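Local atomic coordinates of histone-lysine N-methyltransferase, H3 lysine-9 specific SUVH4 (Arabidopsis thaliana, PDB entry 4QEO), a protein that methylates histone H3 to set a mark of transcriptional repression, and binds methylated DNA, coupling histone methylation to the maintenance of non-CpG DNA methylation. Residues Gln142-Leu148 against Phe202-Tyr207; Tyr184-Tyr188 against Arg211-Gln215; Glu238-Glu243 against Pro255-Arg259; Ile385-Thr391 against Pro443-Ala449. All coordinates share one frame; numbering follows the deposited sequence.

Contact 1: Gln142-Leu148 against Phe202-Tyr207; sequences QIKDQLL and FTVYKY
Thr203 O is gripped twice: the backbone N of Gln146 donates to it at 2.8 Å, tilted 34° from the carbonyl plane, and a water gives it a second hydrogen. That water also donates to Lys144 O and accepts from Gln142 NE2, which also donates to Gly132 O, so the water bridges loop and strand. Two side chains also accept from strand N-H groups. Asp145 OD1 accepts from Thr203 N at 3.1 Å, met from above the carboxylate plane, while a second water joins Asp145 OD2 to Thr203 OG1. Beyond CG the Gln146 chain runs extended (chi2 -170°), which carries OE1 to the N of Tyr205 at 2.9 Å in a nearly straight bond; its NE2 is taken by Gly130 O and Gly132 O. An aromatic ring packs near each end of the contact. Over one face of Phe202 lies the peptide link from Ile143 to Lys144, with Ile143 C 3.6 Å above the ring centre, and Asp145 OD1 sits at the ring edge. Leu148 crosses Tyr205 at about a right angle, its CB 3.9 Å from Tyr205 CZ, and its CD1 reaches Tyr207 OH at 3.7 Å. This loop of the SRA domain thus lies along strand 203-211, which pairs with strands 125-129 and 180-197. The loop's position therefore probably depends on side-chain identity as well as on the one direct backbone bond, from Gln146 N.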
# COMPACT_ATOMS: atom_id res chain seq x y z
N GLN A 142 -34.43 5.17 -6.69
CA GLN A 142 -35.38 5.04 -5.58
C GLN A 142 -36.61 4.29 -6.08
O GLN A 142 -37.10 4.57 -7.16
CB GLN A 142 -35.79 6.42 -5.06
CG GLN A 142 -34.60 7.23 -4.46
CD GLN A 142 -33.72 6.36 -3.55
OE1 GLN A 142 -32.59 6.00 -3.91
NE2 GLN A 142 -34.25 6.01 -2.39
N ILE A 143 -37.10 3.35 -5.28
CA ILE A 143 -38.26 2.56 -5.68
C ILE A 143 -39.36 2.52 -4.63
O ILE A 143 -40.40 1.91 -4.84
CB ILE A 143 -37.85 1.11 -6.00
CG1 ILE A 143 -37.06 0.54 -4.83
CG2 ILE A 143 -37.01 1.07 -7.26
CD1 ILE A 143 -36.61 -0.89 -5.08
N LYS A 144 -39.11 3.14 -3.48
CA LYS A 144 -40.19 3.43 -2.54
C LYS A 144 -39.76 4.55 -1.61
O LYS A 144 -38.63 5.02 -1.69
CB LYS A 144 -40.60 2.20 -1.71
CG LYS A 144 -39.50 1.58 -0.91
CD LYS A 144 -40.08 0.47 -0.07
CE LYS A 144 -39.09 -0.64 0.10
NZ LYS A 144 -39.78 -1.92 0.41
N ASP A 145 -40.68 4.96 -0.73
CA ASP A 145 -40.43 6.04 0.21
C ASP A 145 -39.38 5.69 1.24
O ASP A 145 -39.26 4.53 1.64
CB ASP A 145 -41.70 6.39 1.00
CG ASP A 145 -42.75 7.11 0.17
OD1 ASP A 145 -42.50 7.42 -1.01
OD2 ASP A 145 -43.84 7.37 0.73
N GLN A 146 -38.64 6.71 1.70
CA GLN A 146 -37.77 6.56 2.85
C GLN A 146 -38.48 6.83 4.18
O GLN A 146 -39.52 7.46 4.21
CB GLN A 146 -36.53 7.48 2.71
CG GLN A 146 -35.61 7.05 1.55
CD GLN A 146 -34.28 7.78 1.54
OE1 GLN A 146 -34.13 8.85 2.12
NE2 GLN A 146 -33.30 7.17 0.89
N LEU A 147 -37.89 6.37 5.27
CA LEU A 147 -38.43 6.61 6.60
C LEU A 147 -37.35 7.18 7.51
O LEU A 147 -36.16 6.89 7.36
CB LEU A 147 -38.89 5.29 7.19
CG LEU A 147 -40.11 4.67 6.52
CD1 LEU A 147 -40.18 3.20 6.85
CD2 LEU A 147 -41.33 5.40 7.01
N LEU A 148 -37.79 7.95 8.49
CA LEU A 148 -36.87 8.57 9.45
C LEU A 148 -36.51 7.54 10.53
O LEU A 148 -36.97 7.62 11.67
CB LEU A 148 -37.53 9.80 10.05
CG LEU A 148 -36.66 10.74 10.89
CD1 LEU A 148 -35.35 11.13 10.14
CD2 LEU A 148 -37.50 11.98 11.29
N PHE A 202 -40.42 9.48 -5.07
CA PHE A 202 -40.64 8.91 -3.74
C PHE A 202 -40.02 9.84 -2.69
O PHE A 202 -39.09 10.59 -2.98
CB PHE A 202 -39.99 7.52 -3.64
CG PHE A 202 -40.56 6.53 -4.62
CD1 PHE A 202 -41.74 5.85 -4.34
CD2 PHE A 202 -39.91 6.28 -5.83
CE1 PHE A 202 -42.27 4.92 -5.25
CE2 PHE A 202 -40.44 5.35 -6.75
CZ PHE A 202 -41.62 4.68 -6.45
N THR A 203 -40.52 9.76 -1.46
CA THR A 203 -39.95 10.55 -0.37
C THR A 203 -38.51 10.13 -0.13
O THR A 203 -38.22 8.94 -0.01
CB THR A 203 -40.74 10.33 0.93
OG1 THR A 203 -42.10 10.73 0.74
CG2 THR A 203 -40.12 11.16 2.08
N VAL A 204 -37.62 11.11 -0.09
CA VAL A 204 -36.28 10.94 0.42
C VAL A 204 -35.99 11.94 1.53
O VAL A 204 -36.57 13.04 1.58
CB VAL A 204 -35.20 11.12 -0.65
CG1 VAL A 204 -35.30 10.00 -1.67
CG2 VAL A 204 -35.27 12.52 -1.28
N TYR A 205 -35.14 11.52 2.46
CA TYR A 205 -34.60 12.42 3.46
C TYR A 205 -33.31 12.96 2.89
O TYR A 205 -32.60 12.26 2.20
CB TYR A 205 -34.40 11.70 4.80
CG TYR A 205 -35.74 11.52 5.46
CD1 TYR A 205 -36.55 10.41 5.17
CD2 TYR A 205 -36.26 12.51 6.28
CE1 TYR A 205 -37.81 10.27 5.74
CE2 TYR A 205 -37.51 12.39 6.84
CZ TYR A 205 -38.28 11.27 6.57
OH TYR A 205 -39.52 11.16 7.14
N LYS A 206 -33.03 14.23 3.15
CA LYS A 206 -31.84 14.88 2.62
C LYS A 206 -31.14 15.53 3.79
O LYS A 206 -31.79 16.14 4.63
CB LYS A 206 -32.22 15.96 1.58
CG LYS A 206 -32.77 15.40 0.27
CD LYS A 206 -32.80 16.48 -0.80
CE LYS A 206 -32.59 15.87 -2.17
NZ LYS A 206 -32.82 16.84 -3.27
N TYR A 207 -29.81 15.39 3.81
CA TYR A 207 -28.97 15.83 4.90
C TYR A 207 -27.96 16.81 4.33
O TYR A 207 -27.15 16.46 3.50
CB TYR A 207 -28.28 14.63 5.61
CG TYR A 207 -29.35 13.76 6.26
CD1 TYR A 207 -29.99 12.77 5.54
CD2 TYR A 207 -29.75 14.00 7.56
CE1 TYR A 207 -31.00 12.00 6.10
CE2 TYR A 207 -30.78 13.24 8.14
CZ TYR A 207 -31.39 12.25 7.39
OH TYR A 207 -32.40 11.49 7.94
O HOH W 1 -37.19 7.28 -1.85
O HOH W 2 -43.51 9.21 2.77

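Contact 2: Tyr184-Tyr188 against Arg211-Gln215; sequences YDGLY and RLEGQ
Arg211 lies over one face of the Tyr188 ring: its CB stands 3.7 Å from the ring centroid, only 16° off the normal, a CH-pi contact, and CA lies over the same face toward the rim. At the edge of that ring, in plane, is Gly186 O. The guanidinium of Arg211 stands steeply to the ring, the two planes 78° apart, and has Gln215 NE2 above one face and the carbonyl of Asp185 at its edge. An aliphatic chain extended from CG to NE runs past the phenol to that carbonyl, where NE (2.8 Å) and NH2 (2.9 Å) both bond Asp185 O side-on; NE arrives nearly along the C=O axis. Tyr188 and Arg211 form an antiparallel non-hydrogen-bonded pair, where strand 203-211 leaves the SRA sheet beside strand 180-197. Replacing Arg211 by an alanine would probably leave Asp185 O without its two guanidinium donors and uncover the hydroxyl side of the Tyr188 ring, where CG and CD now lie, although CB would stay over the face. Past the pair, the chain turns back so that the Gln215 amide meets both the N-H and the C=O of Leu187: OE1 accepts from Leu187 N at 2.7 Å on an in-plane lone pair, and NE2 donates to Leu187 O at 2.9 Å. Leu187 O also takes Leu212 N in an almost linear bond (178°), and Gln215 NE2 gives to Leu212 O as well.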
# COMPACT_ATOMS: atom_id res chain seq x y z
N TYR A 184 -10.95 9.32 3.00
CA TYR A 184 -11.52 10.00 4.14
C TYR A 184 -11.28 11.50 4.00
O TYR A 184 -10.13 11.95 3.98
CB TYR A 184 -10.89 9.48 5.44
CG TYR A 184 -11.26 10.31 6.65
CD1 TYR A 184 -12.59 10.64 6.91
CD2 TYR A 184 -10.29 10.75 7.54
CE1 TYR A 184 -12.94 11.41 8.00
CE2 TYR A 184 -10.63 11.52 8.64
CZ TYR A 184 -11.95 11.85 8.86
OH TYR A 184 -12.30 12.61 9.96
N ASP A 185 -12.36 12.28 3.93
CA ASP A 185 -12.24 13.69 3.61
C ASP A 185 -12.44 14.63 4.79
O ASP A 185 -12.53 15.86 4.62
CB ASP A 185 -13.20 14.04 2.47
CG ASP A 185 -12.77 13.44 1.13
OD1 ASP A 185 -11.60 13.02 1.01
OD2 ASP A 185 -13.60 13.39 0.21
N GLY A 186 -12.52 14.07 6.00
CA GLY A 186 -12.63 14.89 7.20
C GLY A 186 -14.00 14.88 7.85
O GLY A 186 -14.93 14.19 7.40
N LEU A 187 -14.15 15.67 8.91
CA LEU A 187 -15.41 15.74 9.62
C LEU A 187 -16.36 16.80 9.01
O LEU A 187 -15.91 17.86 8.57
CB LEU A 187 -15.14 16.07 11.09
CG LEU A 187 -14.21 15.06 11.79
CD1 LEU A 187 -13.79 15.60 13.13
CD2 LEU A 187 -14.98 13.75 11.98
N TYR A 188 -17.65 16.48 8.98
CA TYR A 188 -18.70 17.42 8.55
C TYR A 188 -19.76 17.46 9.63
O TYR A 188 -20.04 16.46 10.29
CB TYR A 188 -19.36 16.94 7.24
CG TYR A 188 -18.52 17.08 5.97
CD1 TYR A 188 -17.32 16.40 5.81
CD2 TYR A 188 -18.98 17.86 4.90
CE1 TYR A 188 -16.58 16.50 4.63
CE2 TYR A 188 -18.25 17.96 3.71
CZ TYR A 188 -17.05 17.29 3.58
OH TYR A 188 -16.31 17.41 2.42
N ARG A 211 -18.47 20.95 5.84
CA ARG A 211 -17.18 20.49 6.34
C ARG A 211 -16.73 21.40 7.49
O ARG A 211 -16.87 22.61 7.42
CB ARG A 211 -16.14 20.51 5.22
CG ARG A 211 -14.86 19.75 5.54
CD ARG A 211 -14.05 19.55 4.28
NE ARG A 211 -12.92 18.64 4.45
CZ ARG A 211 -11.68 19.05 4.71
NH1 ARG A 211 -11.43 20.35 4.89
NH2 ARG A 211 -10.70 18.16 4.83
N LEU A 212 -16.22 20.79 8.55
CA LEU A 212 -15.77 21.53 9.72
C LEU A 212 -14.46 22.28 9.46
O LEU A 212 -13.63 21.86 8.65
CB LEU A 212 -15.62 20.59 10.91
CG LEU A 212 -16.99 19.96 11.27
CD1 LEU A 212 -16.82 19.08 12.48
CD2 LEU A 212 -18.06 21.03 11.53
N GLU A 213 -14.29 23.39 10.17
CA GLU A 213 -13.07 24.19 10.10
C GLU A 213 -11.96 23.46 10.86
O GLU A 213 -12.23 22.48 11.56
CB GLU A 213 -13.32 25.56 10.72
CG GLU A 213 -14.50 26.32 10.13
CD GLU A 213 -14.18 27.08 8.85
OE1 GLU A 213 -12.98 27.30 8.58
OE2 GLU A 213 -15.13 27.45 8.11
N GLY A 214 -10.72 23.93 10.74
CA GLY A 214 -9.62 23.32 11.47
C GLY A 214 -9.01 22.07 10.83
O GLY A 214 -8.26 21.33 11.46
N GLN A 215 -9.33 21.83 9.57
CA GLN A 215 -8.83 20.63 8.90
C GLN A 215 -8.03 21.01 7.68
O GLN A 215 -8.15 22.13 7.19
CB GLN A 215 -10.02 19.72 8.48
CG GLN A 215 -11.01 19.48 9.58
CD GLN A 215 -12.12 18.51 9.17
OE1 GLN A 215 -11.98 17.30 9.34
NE2 GLN A 215 -13.23 19.04 8.64

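Contact 3: Glu238-Glu243 against Pro255-Arg259; sequences EGLVCE and PATNR
Glu238 and Arg259 cross obliquely at their end of the pair, their carboxylate and guanidinium planes 56° apart. Glu238 CB lies 3.9 Å above the centre of one guanidinium face, and a bend at chi2 (-105°) brings OE2 to 3.4 Å from Arg259 NH2. Because that oxygen stands well out of the guanidinium plane, the bridge rests on charge alone, with no N-H directed at it. Leu240 and Thr257, a non-hydrogen-bonded pair, cross at about a right angle; Leu240 CD2 comes within 4.0 Å of Thr257 CG2 and also meets Pro255 CB. Thr257 OG1 turns to Glu358 instead. Val241 and Asn258, by contrast, lie side by side and point the same way, with Val241 CG2 3.8 Å from Asn258 CB, while Asn258 OD1 is held by Asp261 N. On the face shared by Cys242 and Ala256, the two CB atoms meet at 4.1 Å. The backbone between these pairs is irregular. Ala256 O accepts from Val241 N at 2.8 Å and, weakly, from Cys242 N at 3.3 Å, and Cys242 O takes Ala256 N. Val241 and Cys242 thus both face Ala256, the register shifting by one between Leu240 and Cys242: a classic beta bulge, here in the edge strand 240-242 of a four-stranded mixed sheet that continues through 256-257 and 357-361 to 367-371, whose Trp367 probably binds S-adenosylmethionine.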
# COMPACT_ATOMS: atom_id res chain seq x y z
N GLU A 238 7.85 19.24 -15.96
CA GLU A 238 8.61 20.18 -15.12
C GLU A 238 9.86 19.66 -14.40
O GLU A 238 9.82 18.66 -13.71
CB GLU A 238 7.67 20.81 -14.10
CG GLU A 238 6.53 21.60 -14.73
CD GLU A 238 6.75 23.09 -14.63
OE1 GLU A 238 6.18 23.83 -15.46
OE2 GLU A 238 7.48 23.53 -13.71
N GLY A 239 10.96 20.39 -14.54
CA GLY A 239 12.20 20.07 -13.85
C GLY A 239 12.87 18.82 -14.39
O GLY A 239 13.80 18.28 -13.79
N LEU A 240 12.37 18.36 -15.54
CA LEU A 240 12.90 17.17 -16.21
C LEU A 240 14.39 17.31 -16.48
O LEU A 240 14.85 18.33 -17.00
CB LEU A 240 12.15 16.95 -17.53
CG LEU A 240 12.08 15.54 -18.12
CD1 LEU A 240 13.11 15.36 -19.22
CD2 LEU A 240 12.24 14.48 -17.03
N VAL A 241 15.14 16.29 -16.12
CA VAL A 241 16.58 16.31 -16.27
C VAL A 241 17.01 15.18 -17.20
O VAL A 241 17.98 15.29 -17.94
CB VAL A 241 17.27 16.19 -14.90
CG1 VAL A 241 18.74 15.94 -15.07
CG2 VAL A 241 17.05 17.46 -14.09
N CYS A 242 16.24 14.10 -17.18
CA CYS A 242 16.52 12.93 -18.00
C CYS A 242 15.19 12.30 -18.41
O CYS A 242 14.37 11.99 -17.56
CB CYS A 242 17.37 11.93 -17.22
SG CYS A 242 17.79 10.41 -18.09
N GLU A 243 15.00 12.12 -19.71
CA GLU A 243 13.76 11.56 -20.24
C GLU A 243 13.52 10.11 -19.76
O GLU A 243 12.39 9.63 -19.76
CB GLU A 243 13.77 11.64 -21.78
CG GLU A 243 12.39 11.73 -22.43
CD GLU A 243 12.13 13.08 -23.09
OE1 GLU A 243 13.08 13.86 -23.28
OE2 GLU A 243 10.95 13.35 -23.41
N PRO A 255 11.57 8.58 -15.94
CA PRO A 255 12.05 9.96 -15.97
C PRO A 255 12.67 10.42 -14.66
O PRO A 255 12.36 9.90 -13.58
CB PRO A 255 10.78 10.77 -16.27
CG PRO A 255 9.64 9.85 -15.96
CD PRO A 255 10.13 8.48 -16.27
N ALA A 256 13.56 11.40 -14.75
CA ALA A 256 14.17 11.99 -13.57
C ALA A 256 13.98 13.50 -13.56
O ALA A 256 14.16 14.15 -14.59
CB ALA A 256 15.65 11.63 -13.51
N THR A 257 13.62 14.06 -12.41
CA THR A 257 13.45 15.50 -12.28
C THR A 257 14.22 16.07 -11.11
O THR A 257 14.37 15.42 -10.08
CB THR A 257 11.96 15.89 -12.13
OG1 THR A 257 11.43 15.31 -10.93
CG2 THR A 257 11.15 15.41 -13.33
N ASN A 258 14.76 17.27 -11.30
CA ASN A 258 15.25 18.06 -10.21
C ASN A 258 14.44 19.33 -10.22
O ASN A 258 14.47 20.08 -11.17
CB ASN A 258 16.71 18.38 -10.39
CG ASN A 258 17.34 18.98 -9.16
OD1 ASN A 258 16.69 19.68 -8.40
ND2 ASN A 258 18.60 18.72 -8.97
N ARG A 259 13.66 19.51 -9.19
CA ARG A 259 12.89 20.71 -9.02
C ARG A 259 13.56 21.47 -7.93
O ARG A 259 13.28 22.61 -7.72
CB ARG A 259 11.50 20.35 -8.56
CG ARG A 259 10.40 21.27 -9.05
CD ARG A 259 9.83 20.75 -10.33
NE ARG A 259 8.40 20.52 -10.22
CZ ARG A 259 7.47 21.48 -10.25
NH1 ARG A 259 6.19 21.17 -10.16
NH2 ARG A 259 7.82 22.74 -10.38

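Contact 4: Ile385-Thr391 against Pro443-Ala449; sequences IGVVRRT and PEFCIDA
Pro443 O receives the hydroxyl of Thr391 in the carbonyl plane, OG1 to O 2.6 Å; with chi1 at 47°, OG1 sits between the backbone N and the carbonyl carbon, which points it at Pro443 O. Glu444 O then takes Thr391 N in a straight bond (178°). At Phe445 the side chain diverges from that of its partner Arg390, yet its CE1 still touches Arg390 CG at 3.9 Å, and Arg389 O lies at the ring edge. Cys446 pairs with Arg389 through reciprocal backbone bonds, N to O in each direction, and its CB meets Thr391 CG2. Ile447 pairs with Val388 and sends CG2 to 3.4 Å from Gly386 N, a buried nitrogen with no partner in the model. Asp448 repeats the reciprocal pairing, now with Val387, and OD2 accepts from Arg389 NE at 2.8 Å on its anti lone pair, close to the guanidinium plane; OD1 turns to Gly450 N. Val387 CG1 lies 3.7 Å above the centre of that guanidinium. A methionine in place of Arg389 would probably leave Asp448 OD2 without its cationic mate and Val387 without the flat group over it. Ala449 CB meets Ile385 O, while its carbonyl binds Arg457, predicted to contact S-adenosylmethionine. Four backbone bonds join the paired residues of this SET-domain ladder, supplemented at the Thr391 end by a hydroxyl bond and near Asp448 by a salt bridge, so part of its pairing depends on side-chain chemistry.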
# COMPACT_ATOMS: atom_id res chain seq x y z
N ILE A 385 19.68 -4.50 -8.30
CA ILE A 385 20.70 -4.88 -9.28
C ILE A 385 21.96 -4.00 -9.20
O ILE A 385 21.88 -2.78 -9.03
CB ILE A 385 20.12 -4.83 -10.72
CG1 ILE A 385 18.91 -5.76 -10.85
CG2 ILE A 385 21.19 -5.17 -11.76
CD1 ILE A 385 19.25 -7.24 -10.74
N GLY A 386 23.12 -4.63 -9.33
CA GLY A 386 24.40 -3.95 -9.31
C GLY A 386 25.49 -4.97 -9.60
O GLY A 386 25.20 -6.03 -10.17
N VAL A 387 26.73 -4.67 -9.22
CA VAL A 387 27.83 -5.62 -9.37
C VAL A 387 28.00 -6.44 -8.10
O VAL A 387 28.32 -5.89 -7.05
CB VAL A 387 29.17 -4.93 -9.66
CG1 VAL A 387 30.29 -5.97 -9.80
CG2 VAL A 387 29.08 -4.09 -10.91
N VAL A 388 27.79 -7.75 -8.18
CA VAL A 388 27.97 -8.61 -7.02
C VAL A 388 29.45 -8.79 -6.70
O VAL A 388 30.20 -9.36 -7.49
CB VAL A 388 27.35 -10.00 -7.23
CG1 VAL A 388 27.58 -10.86 -6.00
CG2 VAL A 388 25.86 -9.88 -7.54
N ARG A 389 29.86 -8.29 -5.54
CA ARG A 389 31.25 -8.34 -5.10
C ARG A 389 31.37 -9.08 -3.77
O ARG A 389 30.38 -9.24 -3.04
CB ARG A 389 31.83 -6.93 -4.94
CG ARG A 389 31.62 -5.99 -6.13
CD ARG A 389 32.53 -4.75 -6.04
NE ARG A 389 32.31 -3.82 -7.15
CZ ARG A 389 32.93 -3.88 -8.33
NH1 ARG A 389 33.84 -4.82 -8.56
NH2 ARG A 389 32.66 -2.99 -9.27
N ARG A 390 32.57 -9.54 -3.47
CA ARG A 390 32.88 -10.04 -2.14
C ARG A 390 32.95 -8.85 -1.21
O ARG A 390 33.52 -7.81 -1.56
CB ARG A 390 34.21 -10.79 -2.15
CG ARG A 390 34.11 -12.26 -1.79
CD ARG A 390 35.25 -13.05 -2.45
NE ARG A 390 36.44 -12.24 -2.65
CZ ARG A 390 37.52 -12.29 -1.88
NH1 ARG A 390 37.57 -13.12 -0.85
NH2 ARG A 390 38.56 -11.51 -2.14
N THR A 391 32.36 -8.98 -0.03
CA THR A 391 32.34 -7.89 0.95
C THR A 391 33.74 -7.47 1.37
O THR A 391 34.00 -6.28 1.54
CB THR A 391 31.51 -8.26 2.19
OG1 THR A 391 31.88 -9.57 2.64
CG2 THR A 391 30.02 -8.24 1.85
N PRO A 443 28.54 -11.25 6.47
CA PRO A 443 27.99 -11.50 5.13
C PRO A 443 29.11 -11.56 4.10
O PRO A 443 29.88 -10.61 3.99
CB PRO A 443 27.09 -10.28 4.88
CG PRO A 443 26.83 -9.70 6.24
CD PRO A 443 28.06 -9.99 7.04
N GLU A 444 29.20 -12.65 3.35
CA GLU A 444 30.29 -12.83 2.41
C GLU A 444 30.15 -11.95 1.18
O GLU A 444 31.15 -11.52 0.60
CB GLU A 444 30.42 -14.30 1.99
CG GLU A 444 31.80 -14.88 2.24
CD GLU A 444 32.05 -16.17 1.47
OE1 GLU A 444 31.42 -17.20 1.80
OE2 GLU A 444 32.88 -16.16 0.53
N PHE A 445 28.91 -11.70 0.78
CA PHE A 445 28.67 -11.08 -0.51
C PHE A 445 27.76 -9.86 -0.45
O PHE A 445 26.92 -9.72 0.45
CB PHE A 445 28.12 -12.11 -1.49
CG PHE A 445 28.98 -13.35 -1.62
CD1 PHE A 445 30.19 -13.31 -2.31
CD2 PHE A 445 28.56 -14.56 -1.10
CE1 PHE A 445 30.97 -14.45 -2.45
CE2 PHE A 445 29.32 -15.71 -1.24
CZ PHE A 445 30.54 -15.65 -1.91
N CYS A 446 27.93 -8.97 -1.42
CA CYS A 446 27.12 -7.76 -1.49
C CYS A 446 26.88 -7.35 -2.93
O CYS A 446 27.55 -7.83 -3.85
CB CYS A 446 27.81 -6.62 -0.75
SG CYS A 446 29.44 -6.18 -1.42
N ILE A 447 25.93 -6.45 -3.11
CA ILE A 447 25.58 -5.89 -4.40
C ILE A 447 26.02 -4.44 -4.41
O ILE A 447 25.47 -3.62 -3.67
CB ILE A 447 24.05 -5.94 -4.64
CG1 ILE A 447 23.53 -7.37 -4.47
CG2 ILE A 447 23.70 -5.40 -6.02
CD1 ILE A 447 22.00 -7.48 -4.49
N ASP A 448 27.00 -4.12 -5.24
CA ASP A 448 27.54 -2.77 -5.35
C ASP A 448 26.93 -2.03 -6.53
O ASP A 448 27.31 -2.27 -7.69
CB ASP A 448 29.07 -2.83 -5.46
CG ASP A 448 29.70 -1.49 -5.84
OD1 ASP A 448 29.08 -0.42 -5.62
OD2 ASP A 448 30.84 -1.52 -6.35
N ALA A 449 26.00 -1.13 -6.24
CA ALA A 449 25.38 -0.32 -7.28
C ALA A 449 26.01 1.07 -7.33
O ALA A 449 25.38 2.04 -7.76
CB ALA A 449 23.89 -0.23 -7.06

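From the N terminus, contact 1 comes first: it brings the loop before helix 151-161 back to strand 203-211, closing a loop over helix 151-161 and strands 165-172 and 180-197. Contact 2 crosses it, since 184-188 lies between the segments of contact 1 and 211-215 follows 202-207; it joins strand 180-197 to the chain leaving strand 203-211, so both belong to the SRA sheet although their centres are about 26 Å apart. Contact 3 follows in series, a short loop between strands 240-242 and 256-257. Contact 4 closes a longer, partly unmodelled loop within the SET domain, its centre about 67 Å from that of contact 1.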